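Local coordinates for uncharacterized protein (Bacteroides ovatus, PDB 4FS7) that is of unknown function but, as an extracellular leucine-rich repeat protein with BspA-type repeats, probably binds other proteins, at residues D3-D7 against E8-N12; V60-G63 against Y64-Q68; K106-R110 against C111-G115. One frame throughout, in Å; residues are numbered along the deposited sequence.

The three contacts follow one another along the chain, all on the N-terminal side of an elongated leucine-rich repeat molecule. Contact 1 is the hairpin of strands 4-6 and 9-13 at the start of a mixed sheet; contact 2, its centre about 12 Å away, sits where strand 55-62 of that same sheet runs into a double turn. Contact 3 lies about 11 Å further, centre to centre from contact 2, and follows strand 107-108 of a parallel sheet. Contacts 1 and 3 are about 23 Å apart between centres. None touches another. Contacts 2 and 3 repeat one local design, whereas contact 1 belongs to the N-terminal region that leads into the solenoid.

Contact 1. Residues D3-D7 against E8-N12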
loop_
_atom_site.group_PDB
_atom_site.type_symbol
_atom_site.label_atom_id
_atom_site.label_comp_id
_atom_site.label_asym_id
_atom_site.label_seq_id
_atom_site.Cartn_x
_atom_site.Cartn_y
_atom_site.Cartn_z
ATOM N N ASP A 3 -1.227 -13.450 40.170
ATOM C CA ASP A 3 -1.235 -13.285 41.639
ATOM C C ASP A 3 -2.451 -13.934 42.308
ATOM O O ASP A 3 -2.318 -14.569 43.376
ATOM C CB ASP A 3 -1.067 -11.820 42.073
ATOM C CG ASP A 3 0.280 -11.222 41.668
ATOM O OD1 ASP A 3 1.332 -11.899 41.828
ATOM O OD2 ASP A 3 0.337 -10.057 41.254
ATOM N N PHE A 4 -3.634 -13.783 41.729
ATOM C CA PHE A 4 -4.828 -14.488 42.214
ATOM C C PHE A 4 -5.882 -14.605 41.126
ATOM O O PHE A 4 -5.724 -14.007 40.057
ATOM C CB PHE A 4 -5.385 -13.804 43.480
ATOM C CG PHE A 4 -5.892 -12.400 43.250
ATOM C CD1 PHE A 4 -5.056 -11.331 43.300
ATOM C CD2 PHE A 4 -7.236 -12.185 43.022
ATOM C CE1 PHE A 4 -5.543 -10.042 43.088
ATOM C CE2 PHE A 4 -7.721 -10.904 42.808
ATOM C CZ PHE A 4 -6.875 -9.842 42.851
ATOM N N VAL A 5 -6.924 -15.393 41.405
ATOM C CA VAL A 5 -8.021 -15.720 40.490
ATOM C C VAL A 5 -9.341 -15.398 41.169
ATOM O O VAL A 5 -9.510 -15.695 42.359
ATOM C CB VAL A 5 -8.030 -17.225 40.124
ATOM C CG1 VAL A 5 -9.094 -17.544 39.076
ATOM C CG2 VAL A 5 -6.622 -17.702 39.707
ATOM N N ILE A 6 -10.255 -14.761 40.439
ATOM C CA ILE A 6 -11.646 -14.581 40.877
ATOM C C ILE A 6 -12.545 -15.058 39.742
ATOM O O ILE A 6 -12.396 -14.570 38.617
ATOM C CB ILE A 6 -11.989 -13.127 41.233
ATOM C CG1 ILE A 6 -11.061 -12.614 42.330
ATOM C CG2 ILE A 6 -13.472 -12.968 41.594
ATOM C CD1 ILE A 6 -11.228 -13.254 43.689
ATOM N N ASP A 7 -13.443 -16.005 40.019
ATOM C CA ASP A 7 -14.269 -16.630 38.998
ATOM C C ASP A 7 -13.354 -17.110 37.852
ATOM O O ASP A 7 -12.398 -17.882 38.101
ATOM C CB ASP A 7 -15.409 -15.691 38.571
ATOM C CG ASP A 7 -16.330 -15.326 39.744
ATOM O OD1 ASP A 7 -16.678 -16.244 40.520
ATOM O OD2 ASP A 7 -16.692 -14.140 39.930
ATOM N N GLU A 8 -13.617 -16.676 36.620
ATOM C CA GLU A 8 -12.877 -17.188 35.470
ATOM C C GLU A 8 -11.626 -16.378 35.125
ATOM O O GLU A 8 -10.939 -16.704 34.170
ATOM C CB GLU A 8 -13.798 -17.263 34.239
ATOM C CG GLU A 8 -15.018 -18.171 34.406
ATOM C CD GLU A 8 -14.652 -19.645 34.608
ATOM O OE1 GLU A 8 -13.627 -20.113 34.048
ATOM O OE2 GLU A 8 -15.404 -20.341 35.331
ATOM N N ILE A 9 -11.283 -15.367 35.914
ATOM C CA ILE A 9 -10.296 -14.353 35.500
ATOM C C ILE A 9 -9.119 -14.301 36.461
ATOM O O ILE A 9 -9.303 -14.414 37.692
ATOM C CB ILE A 9 -10.949 -12.969 35.408
ATOM C CG1 ILE A 9 -12.124 -13.046 34.413
ATOM C CG2 ILE A 9 -9.920 -11.886 34.948
ATOM C CD1 ILE A 9 -13.007 -11.833 34.406
ATOM N N THR A 10 -7.913 -14.148 35.922
ATOM C CA THR A 10 -6.714 -14.004 36.725
ATOM C C THR A 10 -6.241 -12.548 36.757
ATOM O O THR A 10 -6.446 -11.803 35.793
ATOM C CB THR A 10 -5.556 -14.951 36.298
ATOM O OG1 THR A 10 -4.958 -14.486 35.060
ATOM C CG2 THR A 10 -6.069 -16.359 36.143
ATOM N N TYR A 11 -5.593 -12.171 37.861
ATOM C CA TYR A 11 -5.217 -10.817 38.175
ATOM C C TYR A 11 -3.795 -10.758 38.656
ATOM O O TYR A 11 -3.319 -11.679 39.364
ATOM C CB TYR A 11 -6.144 -10.209 39.249
ATOM C CG TYR A 11 -7.597 -10.157 38.821
ATOM C CD1 TYR A 11 -8.061 -9.041 38.117
ATOM C CD2 TYR A 11 -8.479 -11.206 39.031
ATOM C CE1 TYR A 11 -9.351 -8.968 37.682
ATOM C CE2 TYR A 11 -9.790 -11.120 38.632
ATOM C CZ TYR A 11 -10.217 -10.008 37.894
ATOM O OH TYR A 11 -11.536 -9.977 37.464
ATOM N N ASN A 12 -3.143 -9.656 38.330
ATOM C CA ASN A 12 -1.859 -9.290 38.884
ATOM C C ASN A 12 -1.955 -7.939 39.600
ATOM O O ASN A 12 -2.592 -7.015 39.103
ATOM C CB ASN A 12 -0.762 -9.181 37.819
ATOM C CG ASN A 12 -0.438 -10.487 37.147
ATOM O OD1 ASN A 12 -0.948 -11.532 37.492
ATOM N ND2 ASN A 12 0.347 -10.399 36.075
HETATM O O HOH W 1 -13.241 -11.948 38.085
#
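Phe4 and Tyr11 face each other as a hydrogen-bonded pair of an antiparallel hairpin whose strands, 4-6 and 9-13, are joined by a type II' turn from Ile6 to Ile9. Followed outward, Tyr11 first meets the phenyl ring: its CB lies over one face of Phe4, 3.7 Å from CZ, a CH-pi contact 20° off the ring normal. Chi1 of Phe4 is 65°, placing CG between backbone N and carbonyl carbon and bringing the far end of the ring over that CB. Further along, CD2 of Tyr11 is 3.9 Å from Phe4 CE2; the planes are nearly parallel but slid apart, so the rings barely overlap. Tyr11 CE2 then reaches Ile6 CB at 4.0 Å. At the tip, Tyr11 OH is 2.7 Å from a water lying in the plane of the ring at its edge, and this water donates to Ile6 O at 2.8 Å. With an alanine here the water would probably lose its hydroxyl partner, and a gap would open where the ring lies beside Phe4 CE2 and Ile6.

The backbone completes the pairing. Tyr11 N donates to Phe4 O, while Tyr11 O accepts from both Phe4 N and Asp3 N, the latter at 2.9 Å: a classic beta bulge. Asp3 N also makes a weak bond to Asn12 OD1, whose stronger partner is Ser23. Across the sheet from the aromatic pair, Val5 CG2 meets Thr10 CG2 at 3.8 Å. Strand 19-25 extends the sheet beyond 9-13, and Val50 packs on Phe4, Ile6 and Tyr11. The chemistry is thus divided: backbone bonds set the register, apolar contacts hold the rings, and one water ties the tyrosine hydroxyl back to the turn.

Contact 2. Residues V60-G63 against Y64-Q68; sequences VSIG and YAAFQ
Ile62 meets Ala66 and Phe67 where strand 55-62 ends and the chain folds into two overlapping beta turns, a strand-and-turn unit consistent with the leucine-rich repeat solenoid. Val60 and Ser61 come first and belong to the sheet: their backbones bond to Val20 and Val22 of strand 19-25, and Val60 and Ile62 also pair on the other edge of the strand with residues of the next coil, Arg83 and Glu84.

Ile62 carries the side-chain contact, through its CG2 branch alone. This methyl stands opposite the backbone N about the CA-CB bond, with CG1 beside the N (chi1 -64°), and therefore projects toward the turn that follows. There it touches Ala66 CB at 3.7 Å. It also reaches the edge of the Phe67 ring, close to the ring plane, and the two side chains cross at about a right angle. The other neighbours of Phe67 include Val22 and Leu25 of strand 19-25, while Ile62 also packs on Ile78, which places the cluster in the buried interior between coils.

Gly63 closes the first segment and opens a type II turn running to Ala66, with Tyr64 and Ala65 at its corners. A type I turn from Ala65 to Gln68 overlaps it, held by Gln68 N to Ala65 O at 3.2 Å. Closing the first turn, Ala66 N donates to Gly63 O over 3.1 Å with an N-H...O angle of 136°, coming from above the carbonyl plane, 49° out of it; the methyl CB of the same alanine lies 3.3 Å from that oxygen.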
loop_
_atom_site.group_PDB
_atom_site.type_symbol
_atom_site.label_atom_id
_atom_site.label_comp_id
_atom_site.label_asym_id
_atom_site.label_seq_id
_atom_site.Cartn_x
_atom_site.Cartn_y
_atom_site.Cartn_z
ATOM N N VAL A 60 -8.145 -1.737 36.815
ATOM C CA VAL A 60 -7.862 -0.525 36.073
ATOM C C VAL A 60 -7.125 -0.719 34.758
ATOM O O VAL A 60 -6.947 0.234 34.020
ATOM C CB VAL A 60 -7.130 0.509 36.944
ATOM C CG1 VAL A 60 -7.968 0.816 38.185
ATOM C CG2 VAL A 60 -5.721 0.054 37.321
ATOM N N SER A 61 -6.734 -1.948 34.449
ATOM C CA SER A 61 -6.002 -2.196 33.220
ATOM C C SER A 61 -6.167 -3.652 32.819
ATOM O O SER A 61 -6.502 -4.529 33.627
ATOM C CB SER A 61 -4.531 -1.811 33.326
ATOM O OG SER A 61 -3.882 -2.561 34.301
ATOM N N ILE A 62 -5.872 -3.903 31.540
ATOM C CA ILE A 62 -5.706 -5.248 30.997
ATOM C C ILE A 62 -4.238 -5.376 30.646
ATOM O O ILE A 62 -3.672 -4.514 29.964
ATOM C CB ILE A 62 -6.643 -5.528 29.799
ATOM C CG1 ILE A 62 -8.106 -5.477 30.279
ATOM C CG2 ILE A 62 -6.321 -6.895 29.155
ATOM C CD1 ILE A 62 -9.075 -5.513 29.197
ATOM N N GLY A 63 -3.618 -6.437 31.145
ATOM C CA GLY A 63 -2.192 -6.594 30.998
ATOM C C GLY A 63 -1.710 -6.953 29.592
ATOM O O GLY A 63 -2.461 -7.426 28.753
ATOM N N TYR A 64 -0.416 -6.748 29.414
ATOM C CA TYR A 64 0.293 -7.208 28.241
ATOM C C TYR A 64 -0.049 -8.670 27.918
ATOM O O TYR A 64 0.077 -9.555 28.770
ATOM C CB TYR A 64 1.789 -7.055 28.501
ATOM C CG TYR A 64 2.713 -7.469 27.389
ATOM C CD1 TYR A 64 3.132 -8.786 27.265
ATOM C CD2 TYR A 64 3.170 -6.535 26.465
ATOM C CE1 TYR A 64 4.011 -9.157 26.222
ATOM C CE2 TYR A 64 4.050 -6.900 25.429
ATOM C CZ TYR A 64 4.443 -8.203 25.315
ATOM O OH TYR A 64 5.316 -8.578 24.284
ATOM N N ALA A 65 -0.453 -8.915 26.676
ATOM C CA ALA A 65 -0.764 -10.254 26.197
ATOM C C ALA A 65 -1.746 -11.036 27.082
ATOM O O ALA A 65 -1.751 -12.256 27.059
ATOM C CB ALA A 65 0.536 -11.073 25.940
ATOM N N ALA A 66 -2.659 -10.336 27.767
ATOM C CA ALA A 66 -3.465 -11.022 28.773
ATOM C C ALA A 66 -4.314 -12.150 28.185
ATOM O O ALA A 66 -4.376 -13.263 28.745
ATOM C CB ALA A 66 -4.360 -10.005 29.501
ATOM N N PHE A 67 -4.923 -11.897 27.023
ATOM C CA PHE A 67 -5.788 -12.879 26.370
ATOM C C PHE A 67 -5.175 -13.433 25.064
ATOM O O PHE A 67 -5.877 -14.014 24.241
ATOM C CB PHE A 67 -7.186 -12.334 26.091
ATOM C CG PHE A 67 -7.950 -11.984 27.329
ATOM C CD1 PHE A 67 -8.653 -12.944 28.029
ATOM C CD2 PHE A 67 -7.918 -10.684 27.805
ATOM C CE1 PHE A 67 -9.345 -12.577 29.182
ATOM C CE2 PHE A 67 -8.567 -10.319 28.929
ATOM C CZ PHE A 67 -9.301 -11.268 29.631
ATOM N N GLN A 68 -3.871 -13.258 24.902
ATOM C CA GLN A 68 -3.183 -13.699 23.684
ATOM C C GLN A 68 -3.401 -15.198 23.458
ATOM O O GLN A 68 -3.170 -16.024 24.370
ATOM C CB GLN A 68 -1.707 -13.374 23.791
ATOM C CG GLN A 68 -0.866 -13.818 22.631
ATOM C CD GLN A 68 0.586 -13.440 22.808
ATOM O OE1 GLN A 68 1.213 -13.799 23.801
ATOM N NE2 GLN A 68 1.140 -12.725 21.838
#

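Contact 3. Residues K106-R110 against C111-G115; sequences KMIGR and CTFSG
This is a local turn contact, in which Thr112 gives both its hydroxyl and its amide to the carbonyl of Gly109 just after strand 107-108, which runs parallel to strand 130-131 of the next coil. The type II turn from Gly109 to Thr112 is closed twice on one oxygen: Thr112 OG1 donates to Gly109 O at 2.7 Å and Thr112 N at 3.2 Å, both from the same face of the carbonyl plane. Chi1 of Thr112, -63°, sets OG1 on the side of its own backbone N, which lets hydroxyl and amide converge. A water extends the grip by accepting from Gly109 N, 2.8 Å away, and donating to Thr112 OG1, also 2.8 Å.

Next to these polar bonds, the CG2 methyl of Ile108 lies 3.8 Å from Thr112 CB and 4.1 Å from Phe113 CE2, approaching the phenyl ring at its edge. Phe113 in turn meets the rings of Phe90 and Phe136, tying the contact to other parts of the solenoid. Backbone hydrogen bonds join Arg110 with Phe88 and Cys111 with Val133.

A type I turn from Cys111 to Ser114 overlaps the first, its Ser114 N to Cys111 O bond weak. Short strand, paired turns and an inward phenylalanine together are consistent with the strand-and-turn part of a coil in a BspA-type leucine-rich repeat solenoid.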
loop_
_atom_site.group_PDB
_atom_site.type_symbol
_atom_site.label_atom_id
_atom_site.label_comp_id
_atom_site.label_asym_id
_atom_site.label_seq_id
_atom_site.Cartn_x
_atom_site.Cartn_y
_atom_site.Cartn_z
ATOM N N LYS A 106 -6.780 5.585 26.000
ATOM C CA LYS A 106 -6.202 6.599 25.128
ATOM C C LYS A 106 -5.355 6.016 23.989
ATOM O O LYS A 106 -5.078 6.721 22.991
ATOM C CB LYS A 106 -5.340 7.566 25.943
ATOM C CG LYS A 106 -6.155 8.361 26.987
ATOM C CD LYS A 106 -5.320 9.006 28.106
ATOM C CE LYS A 106 -6.234 9.730 29.156
ATOM N NZ LYS A 106 -7.379 8.863 29.726
HETATM N N MSE A 107 -4.945 4.771 24.130
HETATM C CA MSE A 107 -4.073 4.141 23.142
HETATM C C MSE A 107 -4.494 2.687 22.925
HETATM O O MSE A 107 -4.798 1.947 23.886
HETATM C CB MSE A 107 -2.629 4.148 23.605
HETATM C CG MSE A 107 -2.106 5.509 24.063
HETATM SE SE MSE A 107 -0.287 5.451 24.723
HETATM C CE MSE A 107 -0.064 3.515 24.531
ATOM N N ILE A 108 -4.481 2.274 21.670
ATOM C CA ILE A 108 -4.548 0.871 21.344
ATOM C C ILE A 108 -3.142 0.494 20.898
ATOM O O ILE A 108 -2.614 1.029 19.935
ATOM C CB ILE A 108 -5.555 0.574 20.221
ATOM C CG1 ILE A 108 -6.956 1.059 20.601
ATOM C CG2 ILE A 108 -5.608 -0.932 19.892
ATOM C CD1 ILE A 108 -7.482 0.456 21.832
ATOM N N GLY A 109 -2.497 -0.348 21.677
ATOM C CA GLY A 109 -1.128 -0.710 21.411
ATOM C C GLY A 109 -0.906 -1.699 20.279
ATOM O O GLY A 109 -1.824 -2.310 19.723
ATOM N N ARG A 110 0.376 -1.913 20.028
ATOM C CA ARG A 110 0.879 -2.929 19.091
ATOM C C ARG A 110 0.100 -4.243 19.165
ATOM O O ARG A 110 0.022 -4.832 20.247
ATOM C CB ARG A 110 2.353 -3.176 19.443
ATOM C CG ARG A 110 3.080 -4.250 18.651
ATOM C CD ARG A 110 4.589 -4.254 18.964
ATOM N NE ARG A 110 5.282 -3.160 18.287
ATOM C CZ ARG A 110 5.757 -3.230 17.039
ATOM N NH1 ARG A 110 5.617 -4.345 16.337
ATOM N NH2 ARG A 110 6.357 -2.187 16.486
ATOM N N CYS A 111 -0.414 -4.715 18.027
ATOM C CA CYS A 111 -0.974 -6.049 17.873
ATOM C C CYS A 111 -2.127 -6.365 18.847
ATOM O O CYS A 111 -2.451 -7.543 19.024
ATOM C CB CYS A 111 0.110 -7.132 17.996
ATOM S SG CYS A 111 1.315 -7.066 16.657
ATOM N N THR A 112 -2.817 -5.350 19.385
ATOM C CA THR A 112 -3.811 -5.647 20.418
ATOM C C THR A 112 -4.939 -6.540 19.914
ATOM O O THR A 112 -5.408 -7.409 20.658
ATOM C CB THR A 112 -4.363 -4.336 20.980
ATOM O OG1 THR A 112 -3.304 -3.633 21.589
ATOM C CG2 THR A 112 -5.467 -4.569 22.018
ATOM N N PHE A 113 -5.381 -6.332 18.659
ATOM C CA PHE A 113 -6.413 -7.114 18.054
ATOM C C PHE A 113 -5.931 -7.845 16.811
ATOM O O PHE A 113 -6.737 -8.271 15.991
ATOM C CB PHE A 113 -7.638 -6.265 17.705
ATOM C CG PHE A 113 -8.292 -5.616 18.868
ATOM C CD1 PHE A 113 -9.290 -6.287 19.573
ATOM C CD2 PHE A 113 -7.970 -4.318 19.262
ATOM C CE1 PHE A 113 -9.897 -5.675 20.647
ATOM C CE2 PHE A 113 -8.622 -3.711 20.355
ATOM C CZ PHE A 113 -9.590 -4.403 21.010
ATOM N N SER A 114 -4.619 -7.963 16.657
ATOM C CA SER A 114 -4.079 -8.662 15.511
ATOM C C SER A 114 -4.583 -10.116 15.524
ATOM O O SER A 114 -4.519 -10.809 16.555
ATOM C CB SER A 114 -2.579 -8.637 15.542
ATOM O OG SER A 114 -2.063 -9.340 14.393
ATOM N N GLY A 115 -5.086 -10.591 14.401
ATOM C CA GLY A 115 -5.554 -11.951 14.337
ATOM C C GLY A 115 -6.972 -12.238 14.804
ATOM O O GLY A 115 -7.392 -13.394 14.890
HETATM O O HOH W 2 -3.976 -1.716 23.574
#